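Local atomic coordinates of benzoylformate decarboxylase (Mycobacterium smegmatis, PDB entry 4Q9D), a protein that belongs to the thiamine pyrophosphate-dependent enzyme family and is built from two TPP-binding domains with a central domain between them. Residues 190-198 and 323-331. Sequence-based numbering, arbitrary orientation.
Sequences LAQFAERIN and SRLTELIDT
Asn198 OD1 is gripped by two donors, the backbone N of Asp330 at 2.8 Å and a water that also donates to the carbonyl O of the same Asp330. The peptide N-H points nearly straight at the oxygen but arrives tilted 34° from the plane of the amide. With one amide oxygen serving both the N-H of Asp330 and, through the water, its C=O, the extended chain that follows helix 318-328 is tied to the last turn of helix 187-199. The Asp330 carboxylate lies over the flat of the Asn198 amide, the two planes only 7° apart; OD2 sits 3.5 Å from Asn198 CG, a stack rather than a second hydrogen bond.

Both helices pack on the same face of the parallel six-stranded sheet of the central domain, a Rossmann-like alpha/beta fold, and their short segments cross at -54° with axes 9.7 Å apart. Ala194 faces the other helix near the middle of the contact, where its methyl meets Leu328 CB at 3.6 Å, and the backbones draw close between Ala194 and Ile329. One helical turn earlier, Leu190 has CG anti to its N, which aims the branch at the other helix; its two methyls then meet different neighbours: CD1 rests against CG and CD2 of Leu325, while CD2 presses on the aliphatic CB and CG of Arg324 and also reaches Leu328 CD1. On the side nearer the sheet, Ile197 CG2 meets Ile329 CG2 at 3.9 Å. Beneath this layer Ile197 touches Leu296 of strand 294-299 and Val271 of strand 269-273, Leu190 reaches Leu314 of the edge strand, and Leu325 packs on Ile298 and on Phe223 of helix 217-227.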
loop_
_atom_site.group_PDB
_atom_site.type_symbol
_atom_site.label_atom_id
_atom_site.label_comp_id
_atom_site.label_asym_id
_atom_site.label_seq_id
_atom_site.Cartn_x
_atom_site.Cartn_y
_atom_site.Cartn_z
ATOM N N LEU B 190 -9.775 -7.930 34.334
ATOM C CA LEU B 190 -10.844 -8.908 34.301
ATOM C C LEU B 190 -11.596 -8.888 35.645
ATOM O O LEU B 190 -12.816 -8.954 35.658
ATOM C CB LEU B 190 -10.314 -10.304 34.020
ATOM C CG LEU B 190 -11.396 -11.378 33.813
ATOM C CD1 LEU B 190 -12.132 -11.162 32.486
ATOM C CD2 LEU B 190 -10.769 -12.767 33.825
ATOM N N ALA B 191 -10.860 -8.766 36.758
ATOM C CA ALA B 191 -11.477 -8.654 38.089
ATOM C C ALA B 191 -12.322 -7.384 38.177
ATOM O O ALA B 191 -13.399 -7.395 38.760
ATOM C CB ALA B 191 -10.419 -8.701 39.232
ATOM N N GLN B 192 -11.852 -6.290 37.583
ATOM C CA GLN B 192 -12.677 -5.089 37.549
ATOM C C GLN B 192 -13.989 -5.350 36.817
ATOM O O GLN B 192 -15.029 -4.862 37.247
ATOM C CB GLN B 192 -11.951 -3.906 36.892
ATOM C CG GLN B 192 -10.916 -3.221 37.780
ATOM C CD GLN B 192 -9.920 -2.330 37.011
ATOM O OE1 GLN B 192 -10.040 -2.109 35.793
ATOM N NE2 GLN B 192 -8.912 -1.832 37.731
ATOM N N PHE B 193 -13.927 -6.073 35.690
ATOM C CA PHE B 193 -15.128 -6.375 34.907
ATOM C C PHE B 193 -16.108 -7.228 35.733
ATOM O O PHE B 193 -17.327 -7.027 35.693
ATOM C CB PHE B 193 -14.785 -7.092 33.580
ATOM C CG PHE B 193 -14.344 -6.155 32.437
ATOM C CD1 PHE B 193 -13.804 -4.898 32.694
ATOM C CD2 PHE B 193 -14.482 -6.556 31.100
ATOM C CE1 PHE B 193 -13.394 -4.045 31.642
ATOM C CE2 PHE B 193 -14.075 -5.713 30.022
ATOM C CZ PHE B 193 -13.526 -4.459 30.291
ATOM N N ALA B 194 -15.567 -8.214 36.441
ATOM C CA ALA B 194 -16.379 -9.094 37.276
ATOM C C ALA B 194 -17.110 -8.298 38.348
ATOM O O ALA B 194 -18.266 -8.569 38.642
ATOM C CB ALA B 194 -15.518 -10.173 37.927
ATOM N N GLU B 195 -16.431 -7.319 38.933
ATOM C CA GLU B 195 -17.064 -6.481 39.934
ATOM C C GLU B 195 -18.222 -5.711 39.312
ATOM O O GLU B 195 -19.260 -5.543 39.940
ATOM C CB GLU B 195 -16.064 -5.502 40.564
ATOM C CG GLU B 195 -15.201 -6.086 41.677
ATOM C CD GLU B 195 -16.030 -6.692 42.824
ATOM O OE1 GLU B 195 -17.152 -6.195 43.114
ATOM O OE2 GLU B 195 -15.560 -7.684 43.430
ATOM N N ARG B 196 -18.044 -5.232 38.084
ATOM C CA ARG B 196 -19.090 -4.442 37.435
ATOM C C ARG B 196 -20.295 -5.356 37.136
ATOM O O ARG B 196 -21.453 -4.943 37.211
ATOM C CB ARG B 196 -18.560 -3.820 36.140
ATOM C CG ARG B 196 -19.643 -3.156 35.268
ATOM C CD ARG B 196 -20.143 -1.880 35.944
ATOM N NE ARG B 196 -21.280 -1.257 35.279
ATOM C CZ ARG B 196 -22.542 -1.627 35.473
ATOM N NH1 ARG B 196 -22.811 -2.634 36.307
ATOM N NH2 ARG B 196 -23.529 -0.989 34.839
ATOM N N ILE B 197 -19.999 -6.596 36.790
ATOM C CA ILE B 197 -21.021 -7.590 36.497
ATOM C C ILE B 197 -21.797 -7.921 37.788
ATOM O O ILE B 197 -23.010 -8.038 37.761
ATOM C CB ILE B 197 -20.384 -8.850 35.868
ATOM C CG1 ILE B 197 -19.886 -8.558 34.425
ATOM C CG2 ILE B 197 -21.356 -10.067 35.876
ATOM C CD1 ILE B 197 -19.036 -9.715 33.878
ATOM N N ASN B 198 -21.095 -8.056 38.913
ATOM C CA ASN B 198 -21.748 -8.387 40.177
ATOM C C ASN B 198 -22.734 -7.302 40.559
ATOM O O ASN B 198 -23.756 -7.572 41.176
ATOM C CB ASN B 198 -20.729 -8.486 41.298
ATOM C CG ASN B 198 -19.910 -9.732 41.240
ATOM O OD1 ASN B 198 -20.303 -10.754 40.654
ATOM N ND2 ASN B 198 -18.750 -9.670 41.879
ATOM N N SER B 323 -14.006 -18.995 31.717
ATOM C CA SER B 323 -13.656 -19.845 32.855
ATOM C C SER B 323 -13.304 -19.013 34.065
ATOM O O SER B 323 -13.740 -19.295 35.173
ATOM C CB SER B 323 -12.451 -20.731 32.533
ATOM O OG SER B 323 -12.768 -21.560 31.440
ATOM N N ARG B 324 -12.495 -17.986 33.848
ATOM C CA ARG B 324 -12.059 -17.148 34.946
ATOM C C ARG B 324 -13.201 -16.291 35.530
ATOM O O ARG B 324 -13.327 -16.144 36.739
ATOM C CB ARG B 324 -10.863 -16.298 34.500
ATOM C CG ARG B 324 -10.185 -15.564 35.618
ATOM C CD ARG B 324 -9.533 -16.502 36.642
ATOM N NE ARG B 324 -9.417 -15.835 37.941
ATOM C CZ ARG B 324 -9.427 -16.469 39.107
ATOM N NH1 ARG B 324 -9.533 -17.792 39.126
ATOM N NH2 ARG B 324 -9.330 -15.789 40.250
ATOM N N LEU B 325 -14.027 -15.726 34.662
ATOM C CA LEU B 325 -15.178 -14.952 35.093
ATOM C C LEU B 325 -16.130 -15.776 35.957
ATOM O O LEU B 325 -16.666 -15.274 36.925
ATOM C CB LEU B 325 -15.928 -14.406 33.877
ATOM C CG LEU B 325 -15.294 -13.151 33.267
ATOM C CD1 LEU B 325 -16.000 -12.797 31.962
ATOM C CD2 LEU B 325 -15.384 -12.002 34.282
ATOM N N THR B 326 -16.353 -17.025 35.571
ATOM C CA THR B 326 -17.150 -17.933 36.375
ATOM C C THR B 326 -16.642 -17.955 37.821
ATOM O O THR B 326 -17.405 -17.741 38.761
ATOM C CB THR B 326 -17.104 -19.344 35.800
ATOM O OG1 THR B 326 -17.671 -19.327 34.488
ATOM C CG2 THR B 326 -17.902 -20.291 36.682
ATOM N N GLU B 327 -15.345 -18.188 37.990
ATOM C CA GLU B 327 -14.744 -18.143 39.314
ATOM C C GLU B 327 -14.869 -16.796 39.989
ATOM O O GLU B 327 -15.062 -16.759 41.188
ATOM C CB GLU B 327 -13.285 -18.586 39.272
ATOM C CG GLU B 327 -13.170 -20.036 38.883
ATOM C CD GLU B 327 -11.759 -20.444 38.510
ATOM O OE1 GLU B 327 -10.875 -19.560 38.454
ATOM O OE2 GLU B 327 -11.531 -21.656 38.270
ATOM N N LEU B 328 -14.800 -15.693 39.239
ATOM C CA LEU B 328 -14.783 -14.369 39.873
ATOM C C LEU B 328 -16.147 -13.822 40.266
ATOM O O LEU B 328 -16.250 -13.113 41.258
ATOM C CB LEU B 328 -14.065 -13.320 39.011
ATOM C CG LEU B 328 -12.585 -13.524 38.672
ATOM C CD1 LEU B 328 -12.210 -12.635 37.490
ATOM C CD2 LEU B 328 -11.729 -13.166 39.855
ATOM N N ILE B 329 -17.193 -14.101 39.485
ATOM C CA ILE B 329 -18.479 -13.496 39.804
ATOM C C ILE B 329 -19.208 -14.181 40.994
ATOM O O ILE B 329 -19.037 -15.378 41.259
ATOM C CB ILE B 329 -19.441 -13.391 38.575
ATOM C CG1 ILE B 329 -19.892 -14.769 38.121
ATOM C CG2 ILE B 329 -18.798 -12.611 37.410
ATOM C CD1 ILE B 329 -21.223 -14.732 37.378
ATOM N N ASP B 330 -20.020 -13.393 41.692
ATOM C CA ASP B 330 -20.921 -13.900 42.716
ATOM C C ASP B 330 -22.046 -14.678 42.068
ATOM O O ASP B 330 -22.466 -14.366 40.953
ATOM C CB ASP B 330 -21.539 -12.723 43.467
ATOM C CG ASP B 330 -20.524 -11.951 44.247
ATOM O OD1 ASP B 330 -19.521 -12.587 44.658
ATOM O OD2 ASP B 330 -20.723 -10.723 44.445
ATOM N N THR B 331 -22.550 -15.682 42.772
ATOM C CA THR B 331 -23.838 -16.274 42.420
ATOM C C THR B 331 -24.917 -15.218 42.691
ATOM O O THR B 331 -24.997 -14.659 43.793
ATOM C CB THR B 331 -24.090 -17.548 43.233
ATOM O OG1 THR B 331 -23.081 -18.514 42.911
ATOM C CG2 THR B 331 -25.438 -18.124 42.905
HETATM O O HOH W 1 -22.782 -11.859 39.939
#